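PDB 2G8S: Glucose/sorbosone dehydrogenases from Escherichia coli K12, which is a dehydrogenase-like member of the beta-propeller proteins, built from antiparallel sheets arranged like blades, and holds a calcium ion in the model. Local coordinates for residues H19-A24 with G67-V72; T98-G103 with T117-M122; Q163-R168 with A189-Y194. One frame throughout, in Å; residues are numbered along the deposited sequence.

Contact 1: H19-A24 with G67-V72; sequences HPWALA and GLLDVV. With EDO (1,2-ethanediol), chain F.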
ATOM      1  N   HIS A  19       0.471   4.278 -15.530  1.00  9.35           N
ATOM      2  CA  HIS A  19      -0.038   3.777 -14.245  1.00  9.12           C
ATOM      3  C   HIS A  19       1.038   3.230 -13.295  1.00  8.65           C
ATOM      4  O   HIS A  19       1.018   2.049 -12.925  1.00  8.31           O
ATOM      5  CB  HIS A  19      -1.157   2.767 -14.486  1.00  9.91           C
ATOM      6  CG  HIS A  19      -2.394   3.396 -15.035  1.00 11.80           C
ATOM      7  ND1 HIS A  19      -2.581   3.621 -16.383  1.00 13.91           N
ATOM      8  CD2 HIS A  19      -3.481   3.910 -14.410  1.00 14.61           C
ATOM      9  CE1 HIS A  19      -3.750   4.210 -16.564  1.00 15.80           C
ATOM     10  NE2 HIS A  19      -4.311   4.406 -15.385  1.00 15.78           N
ATOM     11  N   PRO A  20       1.958   4.101 -12.861  1.00  8.11           N
ATOM     12  CA  PRO A  20       2.936   3.666 -11.863  1.00  7.77           C
ATOM     13  C   PRO A  20       2.200   3.332 -10.564  1.00  7.70           C
ATOM     14  O   PRO A  20       1.175   3.948 -10.270  1.00  8.81           O
ATOM     15  CB  PRO A  20       3.824   4.900 -11.685  1.00  7.99           C
ATOM     16  CG  PRO A  20       2.951   6.056 -12.091  1.00  7.90           C
ATOM     17  CD  PRO A  20       2.103   5.527 -13.203  1.00  7.80           C
ATOM     18  N   TRP A  21       2.700   2.363  -9.806  1.00  6.88           N
ATOM     19  CA  TRP A  21       2.036   1.980  -8.561  1.00  6.64           C
ATOM     20  C   TRP A  21       2.871   2.259  -7.320  1.00  6.85           C
ATOM     21  O   TRP A  21       2.328   2.664  -6.283  1.00  7.08           O
ATOM     22  CB  TRP A  21       1.632   0.503  -8.584  1.00  6.98           C
ATOM     23  CG  TRP A  21       0.429   0.175  -7.701  1.00  6.42           C
ATOM     24  CD1 TRP A  21      -0.883   0.296  -8.042  1.00  7.44           C
ATOM     25  CD2 TRP A  21       0.446  -0.342  -6.358  1.00  6.73           C
ATOM     26  NE1 TRP A  21      -1.688  -0.100  -6.998  1.00  6.98           N
ATOM     27  CE2 TRP A  21      -0.900  -0.507  -5.955  1.00  6.22           C
ATOM     28  CE3 TRP A  21       1.466  -0.683  -5.458  1.00  7.64           C
ATOM     29  CZ2 TRP A  21      -1.253  -1.010  -4.689  1.00  6.65           C
ATOM     30  CZ3 TRP A  21       1.116  -1.172  -4.193  1.00  7.16           C
ATOM     31  CH2 TRP A  21      -0.230  -1.327  -3.825  1.00  6.79           C
ATOM     32  N   ALA A  22       4.177   2.024  -7.421  1.00  6.76           N
ATOM     33  CA  ALA A  22       5.069   2.172  -6.270  1.00  6.70           C
ATOM     34  C   ALA A  22       6.471   2.531  -6.697  1.00  7.07           C
ATOM     35  O   ALA A  22       6.851   2.359  -7.858  1.00  6.55           O
ATOM     36  CB  ALA A  22       5.098   0.893  -5.438  1.00  7.20           C
ATOM     37  N   LEU A  23       7.240   3.034  -5.737  1.00  7.63           N
ATOM     38  CA  LEU A  23       8.659   3.259  -5.962  1.00  8.48           C
ATOM     39  C   LEU A  23       9.498   2.785  -4.781  1.00  8.19           C
ATOM     40  O   LEU A  23       9.016   2.729  -3.642  1.00  8.61           O
ATOM     41  CB  LEU A  23       8.940   4.731  -6.262  1.00  9.54           C
ATOM     42  CG  LEU A  23       8.788   5.750  -5.134  1.00 10.75           C
ATOM     43  CD1 LEU A  23      10.055   5.842  -4.280  1.00 11.40           C
ATOM     44  CD2 LEU A  23       8.435   7.121  -5.693  1.00 12.35           C
ATOM     45  N   ALA A  24      10.752   2.457  -5.069  1.00  8.27           N
ATOM     46  CA  ALA A  24      11.717   2.097  -4.042  1.00  8.72           C
ATOM     47  C   ALA A  24      12.990   2.865  -4.305  1.00  9.17           C
ATOM     48  O   ALA A  24      13.511   2.839  -5.417  1.00  9.57           O
ATOM     49  CB  ALA A  24      11.983   0.593  -4.053  1.00  9.00           C
ATOM     50  N   GLY A  67      -2.449  -5.978 -11.330  1.00  7.26           N
ATOM     51  CA  GLY A  67      -1.238  -5.911 -12.163  1.00  7.24           C
ATOM     52  C   GLY A  67       0.005  -6.072 -11.306  1.00  7.03           C
ATOM     53  O   GLY A  67       0.008  -6.844 -10.340  1.00  7.13           O
ATOM     54  N   LEU A  68       1.063  -5.344 -11.666  1.00  6.68           N
ATOM     55  CA  LEU A  68       2.283  -5.299 -10.853  1.00  6.49           C
ATOM     56  C   LEU A  68       2.095  -4.188  -9.840  1.00  6.64           C
ATOM     57  O   LEU A  68       1.790  -3.053 -10.215  1.00  6.46           O
ATOM     58  CB  LEU A  68       3.513  -5.028 -11.719  1.00  6.85           C
ATOM     59  CG  LEU A  68       4.850  -5.021 -10.980  1.00  6.95           C
ATOM     60  CD1 LEU A  68       5.137  -6.372 -10.318  1.00  7.29           C
ATOM     61  CD2 LEU A  68       5.964  -4.621 -11.939  1.00  7.63           C
ATOM     62  N   LEU A  69       2.250  -4.533  -8.563  1.00  6.04           N
ATOM     63  CA  LEU A  69       1.875  -3.630  -7.479  1.00  5.97           C
ATOM     64  C   LEU A  69       3.100  -3.091  -6.734  1.00  5.78           C
ATOM     65  O   LEU A  69       3.764  -2.196  -7.247  1.00  6.28           O
ATOM     66  CB  LEU A  69       0.823  -4.280  -6.564  1.00  5.75           C
ATOM     67  CG  LEU A  69      -0.453  -4.729  -7.315  1.00  6.52           C
ATOM     68  CD1 LEU A  69      -1.342  -5.554  -6.388  1.00  8.14           C
ATOM     69  CD2 LEU A  69      -1.226  -3.567  -7.950  1.00  7.76           C
ATOM     70  N   ASP A  70       3.410  -3.610  -5.549  1.00  5.53           N
ATOM     71  CA  ASP A  70       4.466  -2.979  -4.750  1.00  5.43           C
ATOM     72  C   ASP A  70       5.864  -3.424  -5.146  1.00  5.74           C
ATOM     73  O   ASP A  70       6.056  -4.529  -5.653  1.00  6.17           O
ATOM     74  CB  ASP A  70       4.251  -3.226  -3.254  1.00  5.10           C
ATOM     75  CG  ASP A  70       4.616  -2.015  -2.401  1.00  5.74           C
ATOM     76  OD1 ASP A  70       5.222  -1.057  -2.932  1.00  6.40           O
ATOM     77  OD2 ASP A  70       4.271  -2.019  -1.203  1.00  6.30           O
ATOM     78  N   VAL A  71       6.842  -2.550  -4.902  1.00  5.58           N
ATOM     79  CA  VAL A  71       8.244  -2.929  -4.951  1.00  6.26           C
ATOM     80  C   VAL A  71       8.887  -2.385  -3.685  1.00  6.67           C
ATOM     81  O   VAL A  71       8.765  -1.194  -3.396  1.00  7.22           O
ATOM     82  CB  VAL A  71       8.968  -2.389  -6.218  1.00  6.47           C
ATOM     83  CG1 VAL A  71       8.808  -0.872  -6.381  1.00  6.93           C
ATOM     84  CG2 VAL A  71      10.438  -2.760  -6.177  1.00  6.61           C
ATOM     85  N   VAL A  72       9.535  -3.263  -2.922  1.00  7.22           N
ATOM     86  CA  VAL A  72      10.146  -2.873  -1.647  1.00  7.49           C
ATOM     87  C   VAL A  72      11.493  -3.573  -1.492  1.00  7.64           C
ATOM     88  O   VAL A  72      11.599  -4.767  -1.750  1.00  8.04           O
ATOM     89  CB  VAL A  72       9.220  -3.222  -0.430  1.00  7.74           C
ATOM     90  CG1 VAL A  72       9.866  -2.801   0.891  1.00  8.53           C
ATOM     91  CG2 VAL A  72       7.836  -2.583  -0.587  1.00  8.79           C
TER
HETATM   92  C1  EDO F3006       0.177   1.997  -3.654  1.00 15.77           C
HETATM   93  O1  EDO F3006       0.966   3.168  -3.842  1.00 15.18           O
HETATM   94  C2  EDO F3006      -0.978   2.268  -2.698  1.00 15.13           C
HETATM   95  O2  EDO F3006      -1.775   3.329  -3.241  1.00 16.32           O
HETATM   96  O   HOH W   1       9.066   0.787  -1.762  1.00 11.52           O
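Trp21 and Leu69 carry the contact, a methyl group lying on the face of an indole. Leu69 CD2 sits 3.7 Å from the centroid of the five-membered ring of Trp21, only 13° off the ring normal, a CH-pi arrangement. The ring reaches Leu69 because Trp21 CG is anti to the backbone N (chi1 -153°). Its other face is covered by C1 of a 1,2-ethanediol molecule, probably from the crystallisation liquor. Further along, Ala22 CB and Ala24 CB each stand 4.2 Å from CG1 of Val71, so one methyl serves two alanines. Asp70 OD1 lies 3.2 Å from Ala22 CB, while OD2 forms a salt bridge with Arg134 and accepts from Leu135 N. Strands 20-24 and 68-72 run almost parallel (9°) with axes 5.5 Å apart, and they belong to different antiparallel sheets, as expected where neighbouring propeller blades abut. Leu69 and Asp70 both face Ser86 in a classic beta bulge of the second sheet. Instead of direct backbone pairing, one water donates to Leu23 O at 2.7 Å and to Val71 O at 2.6 Å. Leu68 O is buried here with no partner in the model. Segments 19-24 and 67-72 thus meet through apolar side chains and a water bridging two carbonyls, while Thr35 OG1, from the strand next to 20-25, adds a direct hydrogen bond to Leu69 O.

Contact 2: T98-G103 with T117-M122; sequences TAVGYG and TVFRQM. With PO4 (phosphate ion), chain D.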
ATOM      1  N   THR A  98      -3.880 -11.744  -4.802  1.00  6.84           N
ATOM      2  CA  THR A  98      -2.571 -11.130  -4.635  1.00  6.65           C
ATOM      3  C   THR A  98      -1.501 -12.193  -4.385  1.00  6.89           C
ATOM      4  O   THR A  98      -1.758 -13.202  -3.721  1.00  6.93           O
ATOM      5  CB  THR A  98      -2.638 -10.136  -3.473  1.00  6.67           C
ATOM      6  OG1 THR A  98      -3.696  -9.210  -3.745  1.00  7.30           O
ATOM      7  CG2 THR A  98      -1.320  -9.368  -3.297  1.00  7.17           C
ATOM      8  N   ALA A  99      -0.314 -11.955  -4.934  1.00  6.20           N
ATOM      9  CA  ALA A  99       0.831 -12.842  -4.767  1.00  6.11           C
ATOM     10  C   ALA A  99       2.034 -11.991  -4.417  1.00  5.75           C
ATOM     11  O   ALA A  99       2.126 -10.836  -4.833  1.00  5.62           O
ATOM     12  CB  ALA A  99       1.092 -13.632  -6.041  1.00  6.08           C
ATOM     13  N   VAL A 100       2.961 -12.577  -3.664  1.00  5.19           N
ATOM     14  CA  VAL A 100       4.097 -11.840  -3.111  1.00  5.11           C
ATOM     15  C   VAL A 100       5.342 -12.700  -3.217  1.00  5.83           C
ATOM     16  O   VAL A 100       5.319 -13.879  -2.856  1.00  6.57           O
ATOM     17  CB  VAL A 100       3.857 -11.478  -1.626  1.00  4.81           C
ATOM     18  CG1 VAL A 100       5.081 -10.768  -1.020  1.00  5.31           C
ATOM     19  CG2 VAL A 100       2.602 -10.604  -1.472  1.00  4.94           C
ATOM     20  N   GLY A 101       6.424 -12.103  -3.706  1.00  5.49           N
ATOM     21  CA  GLY A 101       7.682 -12.842  -3.835  1.00  6.01           C
ATOM     22  C   GLY A 101       8.884 -11.932  -3.800  1.00  6.09           C
ATOM     23  O   GLY A 101       8.756 -10.716  -3.652  1.00  6.08           O
ATOM     24  N   TYR A 102      10.059 -12.531  -3.947  1.00  6.37           N
ATOM     25  CA  TYR A 102      11.291 -11.761  -3.963  1.00  6.65           C
ATOM     26  C   TYR A 102      12.318 -12.356  -4.905  1.00  7.10           C
ATOM     27  O   TYR A 102      12.265 -13.543  -5.225  1.00  7.04           O
ATOM     28  CB  TYR A 102      11.892 -11.627  -2.562  1.00  7.31           C
ATOM     29  CG  TYR A 102      12.390 -12.916  -1.935  1.00  7.49           C
ATOM     30  CD1 TYR A 102      13.644 -13.450  -2.255  1.00  7.52           C
ATOM     31  CD2 TYR A 102      11.623 -13.582  -0.990  1.00  8.23           C
ATOM     32  CE1 TYR A 102      14.103 -14.634  -1.644  1.00  8.67           C
ATOM     33  CE2 TYR A 102      12.072 -14.766  -0.376  1.00  9.24           C
ATOM     34  CZ  TYR A 102      13.312 -15.283  -0.714  1.00  9.38           C
ATOM     35  OH  TYR A 102      13.759 -16.444  -0.124  1.00 11.12           O
ATOM     36  N   GLY A 103      13.235 -11.506  -5.348  1.00  7.27           N
ATOM     37  CA  GLY A 103      14.391 -11.935  -6.125  1.00  7.40           C
ATOM     38  C   GLY A 103      15.549 -11.025  -5.806  1.00  7.60           C
ATOM     39  O   GLY A 103      15.437 -10.165  -4.933  1.00  8.38           O
ATOM     40  N   THR A 117       7.833 -16.832  -5.822  1.00  7.00           N
ATOM     41  CA  THR A 117       6.622 -16.410  -5.137  1.00  7.65           C
ATOM     42  C   THR A 117       6.511 -17.207  -3.840  1.00  7.59           C
ATOM     43  O   THR A 117       6.476 -18.448  -3.845  1.00  8.39           O
ATOM     44  CB  THR A 117       5.392 -16.584  -6.043  1.00  7.44           C
ATOM     45  OG1 THR A 117       5.552 -15.759  -7.206  1.00  8.62           O
ATOM     46  CG2 THR A 117       4.110 -16.180  -5.316  1.00  8.08           C
ATOM     47  N   VAL A 118       6.477 -16.487  -2.723  1.00  7.72           N
ATOM     48  CA  VAL A 118       6.481 -17.125  -1.413  1.00  8.33           C
ATOM     49  C   VAL A 118       5.153 -17.075  -0.665  1.00  7.91           C
ATOM     50  O   VAL A 118       4.974 -17.794   0.306  1.00  8.78           O
ATOM     51  CB  VAL A 118       7.617 -16.590  -0.495  1.00  8.32           C
ATOM     52  CG1 VAL A 118       8.955 -16.708  -1.177  1.00 10.64           C
ATOM     53  CG2 VAL A 118       7.356 -15.149  -0.070  1.00  9.91           C
ATOM     54  N   PHE A 119       4.241 -16.210  -1.106  1.00  7.27           N
ATOM     55  CA  PHE A 119       2.958 -16.068  -0.437  1.00  7.25           C
ATOM     56  C   PHE A 119       1.871 -15.753  -1.444  1.00  7.28           C
ATOM     57  O   PHE A 119       2.058 -14.931  -2.347  1.00  7.39           O
ATOM     58  CB  PHE A 119       2.994 -14.973   0.641  1.00  7.86           C
ATOM     59  CG  PHE A 119       1.627 -14.630   1.173  1.00  7.85           C
ATOM     60  CD1 PHE A 119       1.028 -15.420   2.144  1.00  8.06           C
ATOM     61  CD2 PHE A 119       0.914 -13.551   0.653  1.00  8.05           C
ATOM     62  CE1 PHE A 119      -0.256 -15.130   2.612  1.00  8.04           C
ATOM     63  CE2 PHE A 119      -0.355 -13.257   1.113  1.00  7.85           C
ATOM     64  CZ  PHE A 119      -0.946 -14.050   2.090  1.00  7.90           C
ATOM     65  N   ARG A 120       0.732 -16.422  -1.279  1.00  7.03           N
ATOM     66  CA  ARG A 120      -0.440 -16.161  -2.111  1.00  7.08           C
ATOM     67  C   ARG A 120      -1.709 -16.009  -1.296  1.00  7.24           C
ATOM     68  O   ARG A 120      -2.002 -16.814  -0.410  1.00  7.70           O
ATOM     69  CB  ARG A 120      -0.654 -17.288  -3.120  1.00  7.55           C
ATOM     70  CG  ARG A 120       0.328 -17.274  -4.247  1.00  8.04           C
ATOM     71  CD  ARG A 120       0.136 -18.496  -5.127  1.00  9.18           C
ATOM     72  NE  ARG A 120       0.872 -18.361  -6.376  1.00  9.44           N
ATOM     73  CZ  ARG A 120       2.093 -18.841  -6.598  1.00  9.19           C
ATOM     74  NH1 ARG A 120       2.758 -19.501  -5.647  1.00 11.21           N
ATOM     75  NH2 ARG A 120       2.654 -18.640  -7.779  1.00 10.19           N
ATOM     76  N   GLN A 121      -2.449 -14.946  -1.592  1.00  6.90           N
ATOM     77  CA  GLN A 121      -3.812 -14.823  -1.119  1.00  7.10           C
ATOM     78  C   GLN A 121      -4.629 -15.977  -1.681  1.00  7.17           C
ATOM     79  O   GLN A 121      -4.690 -16.167  -2.894  1.00  7.49           O
ATOM     80  CB  GLN A 121      -4.388 -13.494  -1.589  1.00  7.29           C
ATOM     81  CG  GLN A 121      -5.825 -13.263  -1.193  1.00  7.52           C
ATOM     82  CD  GLN A 121      -6.327 -11.910  -1.646  1.00  7.18           C
ATOM     83  OE1 GLN A 121      -6.189 -11.548  -2.816  1.00  6.98           O
ATOM     84  NE2 GLN A 121      -6.919 -11.155  -0.722  1.00  7.41           N
HETATM   85  N   MSE A 122      -5.225 -16.755  -0.788  1.00  7.37           N
HETATM   86  CA  MSE A 122      -6.088 -17.864  -1.195  1.00  7.72           C
HETATM   87  C   MSE A 122      -7.339 -17.841  -0.330  1.00  8.24           C
HETATM   88  O   MSE A 122      -7.257 -17.514   0.847  1.00  8.66           O
HETATM   89  CB  MSE A 122      -5.379 -19.216  -1.066  1.00  8.16           C
HETATM   90  CG  MSE A 122      -4.179 -19.370  -1.977  1.00  9.29           C
HETATM   91 SE   MSE A 122      -4.666 -19.420  -3.849  0.65 11.56          SE
HETATM   92  CE  MSE A 122      -5.145 -21.270  -3.988  1.00 12.13           C
TER
HETATM   93  P   PO4 D2003       2.969 -20.153  -2.118  0.70 22.64           P
HETATM   94  O1  PO4 D2003       4.435 -20.486  -2.340  0.70 22.21           O
HETATM   95  O2  PO4 D2003       2.100 -20.849  -3.126  0.70 22.68           O
HETATM   96  O3  PO4 D2003       2.550 -20.581  -0.734  0.70 23.04           O
HETATM   97  O4  PO4 D2003       2.778 -18.671  -2.295  0.70 22.74           O
HETATM   98  O   HOH W   2      -3.241 -15.273  -4.958  1.00  9.53           O
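Val100 and Phe119 form a hydrogen-bonded pair between strands 98-103 and 117-120, which run antiparallel at 161° with axes 4.4 Å apart. Val100 N donates to Phe119 O at 2.8 Å, and Val100 O is gripped twice, by Phe119 N and by Val118 N at 2.9 Å, both donors lying in its carbonyl plane. Val118 and Phe119 thus face one residue, a classic beta bulge, and the register shifts before Gly101, whose CA is 3.9 Å from Thr117 CA; a CB at Gly101 would clash. On the face that carries Val100 and Phe119, Val100 CG2 meets the edge of the Phe119 ring at CD2 (4.0 Å), and Phe119 continues onto Val167 and Leu169 of the next sheet. This is the outer part of a propeller blade, with strand 82-90 on the other side of strand 96-105. Past the bulge, the Tyr102 and Val118 side chains cross at about a right angle, Tyr102 CE2 against Val118 CG1. Gln121, extended with CG anti to the backbone N (chi1 178°), brings OE1 to Thr98 N at 3.1 Å in a nearly straight bond; its NE2 donates to Gly148 O and Leu162 O. On the opposite face from Val100, the Arg120 guanidinium lies over Thr117 CG2, its NE in a salt bridge with Glu89, while NH1 donates to phosphate O2 at 2.9 Å, the ion probably from the crystallisation liquor.

Contact 3: Q163-R168 with A189-Y194; sequences QGKLVR and AEIWSY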
ATOM      1  N   GLN A 163      -8.827 -12.984   2.379  1.00  7.60           N
ATOM      2  CA  GLN A 163      -9.489 -11.753   1.946  1.00  7.13           C
ATOM      3  C   GLN A 163      -9.629 -10.772   3.101  1.00  6.49           C
ATOM      4  O   GLN A 163     -10.058 -11.150   4.180  1.00  6.73           O
ATOM      5  CB  GLN A 163     -10.895 -12.086   1.450  1.00  7.21           C
ATOM      6  CG  GLN A 163     -10.938 -12.543   0.008  1.00  8.01           C
ATOM      7  CD  GLN A 163     -10.290 -13.900  -0.191  1.00  8.29           C
ATOM      8  OE1 GLN A 163     -10.406 -14.786   0.660  1.00  8.81           O
ATOM      9  NE2 GLN A 163      -9.601 -14.068  -1.318  1.00  7.62           N
ATOM     10  N   GLY A 164      -9.308  -9.501   2.870  1.00  6.25           N
ATOM     11  CA  GLY A 164      -9.560  -8.473   3.893  1.00  6.33           C
ATOM     12  C   GLY A 164      -8.766  -8.697   5.168  1.00  6.21           C
ATOM     13  O   GLY A 164      -9.289  -8.528   6.282  1.00  6.30           O
ATOM     14  N   LYS A 165      -7.501  -9.067   4.986  1.00  6.37           N
ATOM     15  CA  LYS A 165      -6.606  -9.431   6.081  1.00  6.25           C
ATOM     16  C   LYS A 165      -5.354  -8.589   5.992  1.00  6.43           C
ATOM     17  O   LYS A 165      -4.887  -8.270   4.894  1.00  7.05           O
ATOM     18  CB  LYS A 165      -6.183 -10.903   5.999  1.00  6.88           C
ATOM     19  CG  LYS A 165      -7.309 -11.924   6.077  1.00  6.55           C
ATOM     20  CD  LYS A 165      -8.208 -11.729   7.294  1.00  6.62           C
ATOM     21  CE  LYS A 165      -9.261 -12.848   7.413  1.00  7.12           C
ATOM     22  NZ  LYS A 165     -10.321 -12.744   6.377  1.00  7.49           N
ATOM     23  N   LEU A 166      -4.810  -8.249   7.155  1.00  6.26           N
ATOM     24  CA  LEU A 166      -3.415  -7.857   7.242  1.00  6.20           C
ATOM     25  C   LEU A 166      -2.633  -9.103   7.635  1.00  6.17           C
ATOM     26  O   LEU A 166      -2.907  -9.692   8.678  1.00  6.47           O
ATOM     27  CB  LEU A 166      -3.213  -6.763   8.286  1.00  5.98           C
ATOM     28  CG  LEU A 166      -1.767  -6.386   8.649  1.00  6.08           C
ATOM     29  CD1 LEU A 166      -1.041  -5.759   7.459  1.00  6.46           C
ATOM     30  CD2 LEU A 166      -1.758  -5.455   9.856  1.00  7.32           C
ATOM     31  N   VAL A 167      -1.668  -9.481   6.805  1.00  6.07           N
ATOM     32  CA  VAL A 167      -0.842 -10.671   7.048  1.00  6.48           C
ATOM     33  C   VAL A 167       0.498 -10.256   7.657  1.00  6.21           C
ATOM     34  O   VAL A 167       1.031  -9.203   7.315  1.00  6.59           O
ATOM     35  CB  VAL A 167      -0.633 -11.468   5.734  1.00  6.78           C
ATOM     36  CG1 VAL A 167       0.641 -12.312   5.780  1.00  7.37           C
ATOM     37  CG2 VAL A 167      -1.869 -12.333   5.438  1.00  7.43           C
ATOM     38  N   ARG A 168       1.030 -11.069   8.570  1.00  6.50           N
ATOM     39  CA  ARG A 168       2.397 -10.877   9.056  1.00  6.88           C
ATOM     40  C   ARG A 168       3.191 -12.145   8.819  1.00  7.31           C
ATOM     41  O   ARG A 168       2.820 -13.216   9.310  1.00  7.76           O
ATOM     42  CB  ARG A 168       2.448 -10.522  10.547  1.00  7.24           C
ATOM     43  CG  ARG A 168       3.851 -10.068  10.968  1.00  8.51           C
ATOM     44  CD  ARG A 168       4.008  -9.871  12.461  1.00  9.37           C
ATOM     45  NE  ARG A 168       4.026 -11.139  13.186  1.00 11.82           N
ATOM     46  CZ  ARG A 168       4.715 -11.378  14.304  1.00 11.20           C
ATOM     47  NH1 ARG A 168       5.504 -10.456  14.860  1.00 10.14           N
ATOM     48  NH2 ARG A 168       4.611 -12.565  14.867  1.00 11.48           N
ATOM     49  N   ALA A 189      -2.843 -19.197   9.474  1.00 10.67           N
ATOM     50  CA  ALA A 189      -1.819 -18.784  10.427  1.00 10.30           C
ATOM     51  C   ALA A 189      -1.115 -17.488  10.033  1.00  9.61           C
ATOM     52  O   ALA A 189      -0.494 -16.844  10.881  1.00 10.04           O
ATOM     53  CB  ALA A 189      -0.787 -19.899  10.620  1.00 10.72           C
ATOM     54  N   GLU A 190      -1.221 -17.111   8.754  1.00  8.96           N
ATOM     55  CA  GLU A 190      -0.571 -15.895   8.247  1.00  8.80           C
ATOM     56  C   GLU A 190      -1.227 -14.608   8.760  1.00  8.51           C
ATOM     57  O   GLU A 190      -0.615 -13.537   8.705  1.00  8.41           O
ATOM     58  CB  GLU A 190      -0.581 -15.884   6.718  1.00  8.89           C
ATOM     59  CG  GLU A 190       0.168 -17.051   6.063  1.00 10.26           C
ATOM     60  CD  GLU A 190      -0.701 -18.267   5.761  1.00 11.55           C
ATOM     61  OE1 GLU A 190      -1.843 -18.364   6.265  1.00 10.99           O
ATOM     62  OE2 GLU A 190      -0.226 -19.136   4.991  1.00 12.58           O
ATOM     63  N   ILE A 191      -2.457 -14.716   9.261  1.00  8.29           N
ATOM     64  CA  ILE A 191      -3.262 -13.540   9.622  1.00  8.27           C
ATOM     65  C   ILE A 191      -2.769 -12.827  10.885  1.00  8.32           C
ATOM     66  O   ILE A 191      -2.549 -13.454  11.926  1.00  8.40           O
ATOM     67  CB  ILE A 191      -4.769 -13.911   9.766  1.00  8.27           C
ATOM     68  CG1 ILE A 191      -5.331 -14.390   8.417  1.00  8.09           C
ATOM     69  CG2 ILE A 191      -5.588 -12.716  10.314  1.00  9.37           C
ATOM     70  CD1 ILE A 191      -6.659 -15.115   8.527  1.00  8.36           C
ATOM     71  N   TRP A 192      -2.625 -11.507  10.777  1.00  7.51           N
ATOM     72  CA  TRP A 192      -2.337 -10.637  11.910  1.00  7.43           C
ATOM     73  C   TRP A 192      -3.603  -9.902  12.355  1.00  7.47           C
ATOM     74  O   TRP A 192      -3.964  -9.943  13.522  1.00  7.93           O
ATOM     75  CB  TRP A 192      -1.256  -9.628  11.521  1.00  7.97           C
ATOM     76  CG  TRP A 192      -0.645  -8.882  12.668  1.00  8.39           C
ATOM     77  CD1 TRP A 192      -0.766  -7.542  12.950  1.00  8.43           C
ATOM     78  CD2 TRP A 192       0.215  -9.427  13.677  1.00  7.87           C
ATOM     79  NE1 TRP A 192      -0.031  -7.224  14.071  1.00  8.86           N
ATOM     80  CE2 TRP A 192       0.583  -8.361  14.537  1.00  8.57           C
ATOM     81  CE3 TRP A 192       0.709 -10.713  13.937  1.00  8.36           C
ATOM     82  CZ2 TRP A 192       1.428  -8.547  15.640  1.00  9.19           C
ATOM     83  CZ3 TRP A 192       1.547 -10.897  15.029  1.00  9.03           C
ATOM     84  CH2 TRP A 192       1.896  -9.821  15.870  1.00  9.30           C
ATOM     85  N   SER A 193      -4.273  -9.238  11.412  1.00  6.63           N
ATOM     86  CA  SER A 193      -5.527  -8.523  11.690  1.00  6.17           C
ATOM     87  C   SER A 193      -6.522  -8.841  10.590  1.00  6.19           C
ATOM     88  O   SER A 193      -6.135  -9.250   9.490  1.00  6.26           O
ATOM     89  CB  SER A 193      -5.309  -7.001  11.734  1.00  6.12           C
ATOM     90  OG  SER A 193      -4.236  -6.624  12.593  1.00  6.74           O
ATOM     91  N   TYR A 194      -7.805  -8.629  10.873  1.00  5.87           N
ATOM     92  CA  TYR A 194      -8.838  -8.908   9.882  1.00  6.31           C
ATOM     93  C   TYR A 194      -9.911  -7.829   9.869  1.00  6.51           C
ATOM     94  O   TYR A 194      -9.825  -6.873  10.631  1.00  6.41           O
ATOM     95  CB  TYR A 194      -9.411 -10.325  10.072  1.00  6.89           C
ATOM     96  CG  TYR A 194     -10.133 -10.618  11.374  1.00  7.25           C
ATOM     97  CD1 TYR A 194     -11.516 -10.818  11.381  1.00  7.32           C
ATOM     98  CD2 TYR A 194      -9.437 -10.774  12.572  1.00  6.50           C
ATOM     99  CE1 TYR A 194     -12.198 -11.115  12.558  1.00  7.34           C
ATOM    100  CE2 TYR A 194     -10.116 -11.078  13.766  1.00  6.96           C
ATOM    101  CZ  TYR A 194     -11.496 -11.245  13.743  1.00  7.70           C
ATOM    102  OH  TYR A 194     -12.157 -11.549  14.911  1.00 10.60           O
TER
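Leu166 and Ser193 pair within an antiparallel sheet contact, where strand 165-170 meets the short strand 191-194 at the edge of a four-stranded propeller blade. Leu166 N donates to Ser193 O at 2.9 Å, from well above the carbonyl plane. Leu166 O is held by two donors, Ser193 N and Trp192 N (2.8 Å), both in its carbonyl plane; Trp192 and Ser193 facing one residue make a classic beta bulge, and the chain turns a corner at 192. Beyond it the backbone bond from Arg168 N to Glu190 O completes the pairing.

Arg168 and Trp192 overlap extensively. Arg168 CD lies over the six-membered ring of Trp192, 3.8 Å from its centroid and 15° off the normal, a CH-pi contact. The chain of Arg168 bends at chi3 (72°), and the guanidinium follows the indole with its plane 30° from the ring; NE comes 3.1 Å from Trp192 CZ3. At the edge of the same indole is Leu166 CD2, lying beside CD1. Lys165 has its aliphatic chain against two residues: CD touches Tyr194 CB at 3.3 Å, and CE meets Ile191 CD1 at 3.6 Å. Val167 lies alongside Glu190, CG1 against CB at 3.9 Å. Ser193 OG donates to Gln228 O, its side chain about 10 Å from the calcium ion, whose site includes Glu223 and Tyr233.

The buried charges are met by polar partners. Lys165 NZ bonds to Gln163 O and to the carbonyls of Asp158 and Lys161, which would favour its protonated form. The Arg168 guanidinium has a salt bridge from NH2 to Asp178 and a cation-pi partner in Tyr142, which probably offset the cost of burying its charge.

Overall arrangement
From the N terminus, contact 1 brings 67-72 back beside 19-24, closing a loop of 42 residues and joining the sheet running from strand 20-25 to strand 49-50 with the sheet that starts at strand 68-73. Contact 2 follows in that second sheet, where 13 residues separate its two segments. Contact 3 closes 20 residues in the next sheet, running from strand 135-137 to strand 191-194. The three loops come in series, so none nests in or crosses another. Contacts 2 and 3 touch, with Phe119 packing on Val167 and Glu190, and Gln121 on Gln163, which ties two successive blades; contact 1 is about 11 Å from contact 3 at the nearest atoms.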